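Local coordinates for protein TetR family transcriptional regulator (Chloroflexus aurantiacus, PDB 3NRG) that probably binds DNA at cis-regulatory sites and regulates transcription, most likely through a helix-turn-helix motif, at residues Y113-D118 and Q128-G133; L141-I146 and L155-A160. All coordinates share one frame; numbering follows the deposited sequence. Where two conformers were deposited one is given.

Contact 1: Y113-D118 and Q128-G133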
loop_
_atom_site.group_PDB
_atom_site.type_symbol
_atom_site.label_atom_id
_atom_site.label_comp_id
_atom_site.label_asym_id
_atom_site.label_seq_id
_atom_site.Cartn_x
_atom_site.Cartn_y
_atom_site.Cartn_z
ATOM N N TYR A 113 0.685 -0.501 -5.283
ATOM C CA TYR A 113 -0.384 0.209 -5.985
ATOM C C TYR A 113 -0.350 -0.087 -7.486
ATOM O O TYR A 113 -1.409 -0.304 -8.086
ATOM C CB TYR A 113 -0.283 1.725 -5.728
ATOM C CG TYR A 113 -1.320 2.551 -6.465
ATOM C CD1 TYR A 113 -2.624 2.655 -5.991
ATOM C CD2 TYR A 113 -0.974 3.301 -7.588
ATOM C CE1 TYR A 113 -3.579 3.425 -6.659
ATOM C CE2 TYR A 113 -1.918 4.080 -8.260
ATOM C CZ TYR A 113 -3.218 4.142 -7.789
ATOM O OH TYR A 113 -4.145 4.913 -8.444
ATOM N N LYS A 114 0.871 -0.093 -8.099
ATOM C CA LYS A 114 1.022 -0.367 -9.530
ATOM C C LYS A 114 0.619 -1.808 -9.876
ATOM O O LYS A 114 0.119 -2.054 -10.968
ATOM C CB LYS A 114 2.459 -0.078 -9.999
ATOM C CG LYS A 114 2.749 1.401 -10.242
ATOM C CD LYS A 114 4.102 1.591 -10.929
ATOM C CE LYS A 114 4.307 3.008 -11.399
ATOM N NZ LYS A 114 5.544 3.146 -12.198
ATOM N N ALA A 115 0.799 -2.757 -8.919
ATOM C CA ALA A 115 0.447 -4.173 -9.109
ATOM C C ALA A 115 -1.060 -4.370 -9.375
ATOM O O ALA A 115 -1.452 -5.381 -9.961
ATOM C CB ALA A 115 0.874 -4.985 -7.892
ATOM N N LEU A 116 -1.897 -3.395 -8.946
ATOM C CA LEU A 116 -3.347 -3.426 -9.162
ATOM C C LEU A 116 -3.719 -3.223 -10.640
ATOM O O LEU A 116 -4.791 -3.661 -11.063
ATOM C CB LEU A 116 -4.037 -2.334 -8.327
ATOM C CG LEU A 116 -4.017 -2.499 -6.815
ATOM C CD1 LEU A 116 -4.358 -1.200 -6.136
ATOM C CD2 LEU A 116 -4.959 -3.603 -6.366
ATOM N N TYR A 117 -2.863 -2.514 -11.407
ATOM C CA TYR A 117 -3.169 -2.148 -12.791
ATOM C C TYR A 117 -2.189 -2.733 -13.813
ATOM O O TYR A 117 -2.613 -3.180 -14.881
ATOM C CB TYR A 117 -3.245 -0.607 -12.936
ATOM C CG TYR A 117 -4.083 0.067 -11.865
ATOM C CD1 TYR A 117 -5.474 0.067 -11.934
ATOM C CD2 TYR A 117 -3.484 0.696 -10.777
ATOM C CE1 TYR A 117 -6.248 0.654 -10.935
ATOM C CE2 TYR A 117 -4.248 1.292 -9.775
ATOM C CZ TYR A 117 -5.632 1.273 -9.861
ATOM O OH TYR A 117 -6.387 1.865 -8.882
ATOM N N ASP A 118 -0.885 -2.693 -13.508
ATOM C CA ASP A 118 0.161 -3.134 -14.431
ATOM C C ASP A 118 0.261 -4.659 -14.578
ATOM O O ASP A 118 -0.048 -5.395 -13.637
ATOM C CB ASP A 118 1.524 -2.527 -14.035
ATOM C CG ASP A 118 1.586 -1.000 -14.123
ATOM O OD1 ASP A 118 0.572 -0.381 -14.542
ATOM O OD2 ASP A 118 2.645 -0.427 -13.773
ATOM N N GLN A 128 -4.159 -12.673 -6.137
ATOM C CA GLN A 128 -5.497 -12.690 -5.533
ATOM C C GLN A 128 -5.583 -11.754 -4.318
ATOM O O GLN A 128 -6.520 -10.967 -4.223
ATOM C CB GLN A 128 -5.883 -14.131 -5.133
ATOM C CG GLN A 128 -7.296 -14.275 -4.540
ATOM C CD GLN A 128 -8.389 -14.077 -5.565
ATOM O OE1 GLN A 128 -8.214 -14.326 -6.769
ATOM N NE2 GLN A 128 -9.559 -13.666 -5.098
ATOM N N VAL A 129 -4.600 -11.844 -3.398
ATOM C CA VAL A 129 -4.534 -11.027 -2.178
ATOM C C VAL A 129 -4.350 -9.530 -2.516
ATOM O O VAL A 129 -5.020 -8.684 -1.921
ATOM C CB VAL A 129 -3.425 -11.553 -1.213
ATOM C CG1 VAL A 129 -3.197 -10.597 -0.040
ATOM C CG2 VAL A 129 -3.759 -12.956 -0.710
ATOM N N ILE A 130 -3.470 -9.218 -3.495
ATOM C CA ILE A 130 -3.196 -7.837 -3.914
ATOM C C ILE A 130 -4.435 -7.167 -4.540
ATOM O O ILE A 130 -4.805 -6.066 -4.136
ATOM C CB ILE A 130 -1.946 -7.776 -4.863
ATOM C CG1 ILE A 130 -0.627 -8.194 -4.124
ATOM C CG2 ILE A 130 -1.810 -6.404 -5.571
ATOM C CD1 ILE A 130 -0.031 -7.150 -3.036
ATOM N N ARG A 131 -5.087 -7.847 -5.494
ATOM C CA ARG A 131 -6.196 -7.272 -6.261
ATOM C C ARG A 131 -7.616 -7.528 -5.707
ATOM O O ARG A 131 -8.544 -6.811 -6.090
ATOM C CB ARG A 131 -6.106 -7.691 -7.745
ATOM C CG ARG A 131 -4.888 -7.122 -8.459
ATOM C CD ARG A 131 -4.892 -7.441 -9.935
ATOM N NE ARG A 131 -3.750 -6.830 -10.615
ATOM C CZ ARG A 131 -3.493 -6.969 -11.910
ATOM N NH1 ARG A 131 -4.291 -7.701 -12.678
ATOM N NH2 ARG A 131 -2.433 -6.383 -12.449
ATOM N N HIS A 132 -7.799 -8.556 -4.841
ATOM C CA HIS A 132 -9.142 -8.900 -4.330
ATOM C C HIS A 132 -9.238 -9.042 -2.792
ATOM O O HIS A 132 -10.332 -9.269 -2.266
ATOM C CB HIS A 132 -9.683 -10.166 -5.028
ATOM C CG HIS A 132 -9.817 -10.016 -6.510
ATOM N ND1 HIS A 132 -8.861 -10.520 -7.376
ATOM C CD2 HIS A 132 -10.762 -9.374 -7.230
ATOM C CE1 HIS A 132 -9.271 -10.198 -8.589
ATOM N NE2 HIS A 132 -10.407 -9.499 -8.550
ATOM N N GLY A 133 -8.103 -8.900 -2.099
ATOM C CA GLY A 133 -8.025 -9.054 -0.647
ATOM C C GLY A 133 -8.833 -8.039 0.133
ATOM O O GLY A 133 -9.677 -8.421 0.950
#
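Segment 113-118, at the end of helix 106-114, passes helix 124-147 within the TetR-like C-terminal domain with Leu-116 and Arg-131 nearest in register, their CA atoms 5.6 Å apart, and Asp-118 N and Tyr-117 N both bonded to Lys-114 O. From segment 128-133 the side chain of Arg-131 reaches across. Its CG stands anti to its own carbonyl carbon (chi1 -66°), and the chain then runs extended to NE, bringing the edge of the guanidinium up to the backbone of Ala-115. Arg-131 NE donates to Ala-115 O at 2.8 Å, lying in the carbonyl plane on a lone pair; Arg-131 NH2 reaches the same oxygen at 2.9 Å from above that plane. One acceptor is thus gripped side-on by two nitrogens, both bonds bent (148° and 141°). Beside this polar grip is a small apolar patch: Ala-115 CB meets Ile-130 CG2 at 3.8 Å, and Leu-116 lays CD2 alongside the helix backbone at Ile-130 O. Helix 57-78 adjoins the patch through Tyr-61 and Ile-69, whereas the hydroxyl of Tyr-117 is hydrogen-bonded to Glu-170. An alanine in place of Arg-131 would remove both bonds to Ala-115 O and would probably leave segment 113-118 less firmly tied to helix 124-147. The positive group is held by one main-chain oxygen, with Leu-116 O over one guanidinium face and Asp-118 O at its edge, close but not hydrogen-bonded; the bond depends on where the backbone puts Ala-115 O, and the carbonyl dipoles would be expected to stabilise the charge.

Contact 2: L141-I146 and L155-A160; sequences LVEQGI and LDADTA
Helix 124-147, near its C-terminal end, and the start of helix 157-179 pack against each other where the loop between them closes, within the TetR-like C-terminal domain, and their meeting surface is a set of methyl and methylene groups fitted mainly against two alanines and a leucine. Val-142 is the main bump. With CG1 anti to the backbone N (chi1 174°), it directs that methyl into a shallow hollow whose walls are Leu-155, Ala-157 and Ala-160: Val-142 CG1 lies 3.8 Å from Ala-157 CA, the same distance from Ala-160 CB, and 3.9 Å from Leu-155 CD2. Its other branch, CG2, rests on Ala-160 CB as well, so that one alanine methyl touches both arms of the valine fork. The short alanine side chains let the backbones come close, with Val-142 CA and Ala-157 CA only 5.6 Å apart.

One turn further on, Ile-146 supplies the second bump. CG1 is anti to the carbonyl carbon, and Ile-146 CD1 at the tip approaches Leu-155 O to 3.5 Å; the isoleucine and leucine side chains cross at about a right angle instead of lying alongside. In return, Ala-157 CB presses on the aliphatic part of Glu-143, meeting Glu-143 CG at 3.7 Å, while Leu-151 of the connecting loop touches both Val-142 and Ile-146. On the far side from this packing, Asp-156 N-caps the second helix: OD2 accepts from Thr-159 N through its anti lone pair, and from Thr-159 OG1 from above the carboxylate plane. Polar bonding therefore caps the helix start, while the two segments meet without hydrogen bonds, mainly through apolar contacts.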
loop_
_atom_site.group_PDB
_atom_site.type_symbol
_atom_site.label_atom_id
_atom_site.label_comp_id
_atom_site.label_asym_id
_atom_site.label_seq_id
_atom_site.Cartn_x
_atom_site.Cartn_y
_atom_site.Cartn_z
ATOM N N LEU A 141 -17.449 -7.018 6.142
ATOM C CA LEU A 141 -17.872 -5.976 7.101
ATOM C C LEU A 141 -19.273 -5.460 6.795
ATOM O O LEU A 141 -20.061 -5.254 7.721
ATOM C CB LEU A 141 -16.879 -4.795 7.121
ATOM C CG LEU A 141 -15.466 -5.071 7.641
ATOM C CD1 LEU A 141 -14.604 -3.845 7.501
ATOM C CD2 LEU A 141 -15.483 -5.506 9.093
ATOM N N VAL A 142 -19.584 -5.237 5.494
ATOM C CA VAL A 142 -20.905 -4.751 5.067
ATOM C C VAL A 142 -21.978 -5.818 5.331
ATOM O O VAL A 142 -23.049 -5.487 5.847
ATOM C CB VAL A 142 -20.907 -4.249 3.590
ATOM C CG1 VAL A 142 -22.314 -3.892 3.126
ATOM C CG2 VAL A 142 -19.977 -3.061 3.420
ATOM N N GLU A 143 -21.667 -7.107 5.039
ATOM C CA GLU A 143 -22.592 -8.227 5.303
ATOM C C GLU A 143 -22.903 -8.348 6.792
ATOM O O GLU A 143 -24.054 -8.604 7.155
ATOM C CB GLU A 143 -22.038 -9.546 4.750
ATOM C CG GLU A 143 -22.286 -9.717 3.262
ATOM C CD GLU A 143 -21.488 -10.809 2.575
ATOM O OE1 GLU A 143 -20.353 -11.095 3.022
ATOM O OE2 GLU A 143 -21.957 -11.302 1.524
ATOM N N GLN A 144 -21.887 -8.086 7.659
ATOM C CA GLN A 144 -22.045 -8.078 9.119
ATOM C C GLN A 144 -22.968 -6.937 9.566
ATOM O O GLN A 144 -23.863 -7.158 10.379
ATOM C CB GLN A 144 -20.676 -7.967 9.816
ATOM C CG GLN A 144 -19.929 -9.299 9.920
ATOM C CD GLN A 144 -18.550 -9.157 10.538
ATOM O OE1 GLN A 144 -18.225 -8.167 11.203
ATOM N NE2 GLN A 144 -17.714 -10.157 10.338
ATOM N N GLY A 145 -22.761 -5.745 8.994
ATOM C CA GLY A 145 -23.549 -4.546 9.289
ATOM C C GLY A 145 -25.006 -4.644 8.881
ATOM O O GLY A 145 -25.875 -4.101 9.565
ATOM N N ILE A 146 -25.290 -5.332 7.755
ATOM C CA ILE A 146 -26.669 -5.563 7.295
ATOM C C ILE A 146 -27.351 -6.563 8.244
ATOM O O ILE A 146 -28.504 -6.359 8.631
ATOM C CB ILE A 146 -26.699 -6.058 5.808
ATOM C CG1 ILE A 146 -26.127 -4.989 4.850
ATOM C CG2 ILE A 146 -28.127 -6.475 5.382
ATOM C CD1 ILE A 146 -25.711 -5.528 3.473
ATOM N N LEU A 155 -29.367 -2.920 1.001
ATOM C CA LEU A 155 -28.018 -2.617 0.512
ATOM C C LEU A 155 -27.329 -3.837 -0.106
ATOM O O LEU A 155 -27.344 -4.922 0.482
ATOM C CB LEU A 155 -27.161 -2.035 1.657
ATOM C CG LEU A 155 -25.790 -1.442 1.279
ATOM C CD1 LEU A 155 -25.941 -0.174 0.472
ATOM C CD2 LEU A 155 -24.971 -1.157 2.517
ATOM N N ASP A 156 -26.739 -3.661 -1.306
ATOM C CA ASP A 156 -25.976 -4.715 -1.960
ATOM C C ASP A 156 -24.547 -4.677 -1.427
ATOM O O ASP A 156 -23.859 -3.664 -1.591
ATOM C CB ASP A 156 -25.995 -4.538 -3.483
ATOM C CG ASP A 156 -25.296 -5.659 -4.227
ATOM O OD1 ASP A 156 -25.934 -6.709 -4.451
ATOM O OD2 ASP A 156 -24.112 -5.485 -4.584
ATOM N N ALA A 157 -24.131 -5.748 -0.713
ATOM C CA ALA A 157 -22.811 -5.835 -0.070
ATOM C C ALA A 157 -21.663 -5.682 -1.059
ATOM O O ALA A 157 -20.688 -4.990 -0.757
ATOM C CB ALA A 157 -22.681 -7.145 0.688
ATOM N N ASP A 158 -21.778 -6.315 -2.245
ATOM C CA ASP A 158 -20.756 -6.240 -3.291
ATOM C C ASP A 158 -20.559 -4.785 -3.774
ATOM O O ASP A 158 -19.417 -4.322 -3.893
ATOM C CB ASP A 158 -21.124 -7.160 -4.464
ATOM C CG ASP A 158 -20.044 -7.268 -5.517
ATOM O OD1 ASP A 158 -19.886 -6.312 -6.300
ATOM O OD2 ASP A 158 -19.392 -8.331 -5.592
ATOM N N THR A 159 -21.674 -4.067 -4.011
ATOM C CA THR A 159 -21.665 -2.675 -4.463
ATOM C C THR A 159 -21.040 -1.752 -3.401
ATOM O O THR A 159 -20.197 -0.917 -3.732
ATOM C CB THR A 159 -23.092 -2.244 -4.864
ATOM O OG1 THR A 159 -23.593 -3.150 -5.848
ATOM C CG2 THR A 159 -23.142 -0.836 -5.402
ATOM N N ALA A 160 -21.448 -1.919 -2.121
ATOM C CA ALA A 160 -20.911 -1.130 -1.007
ATOM C C ALA A 160 -19.406 -1.398 -0.817
ATOM O O ALA A 160 -18.651 -0.463 -0.535
ATOM C CB ALA A 160 -21.667 -1.448 0.273
#

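How the contacts relate
Helix 124-147 serves both contacts, its earlier part in contact 1 and its C-terminal part in contact 2, with centres about 22 Å apart and no touch between them. They follow one another along the chain, each joining this helix to a neighbour close in sequence: the segment before it, then the helix after it. Contact 1, its centre about 10 Å from the chain centre, is nevertheless a surface contact; contact 2, at about 24 Å, is partly buried. Closeness to the middle and burial therefore do not run together. The chemistry differs too: a charged side chain bonded to main-chain oxygen leads in the first, methyl packing in the second, although the areas buried are similar.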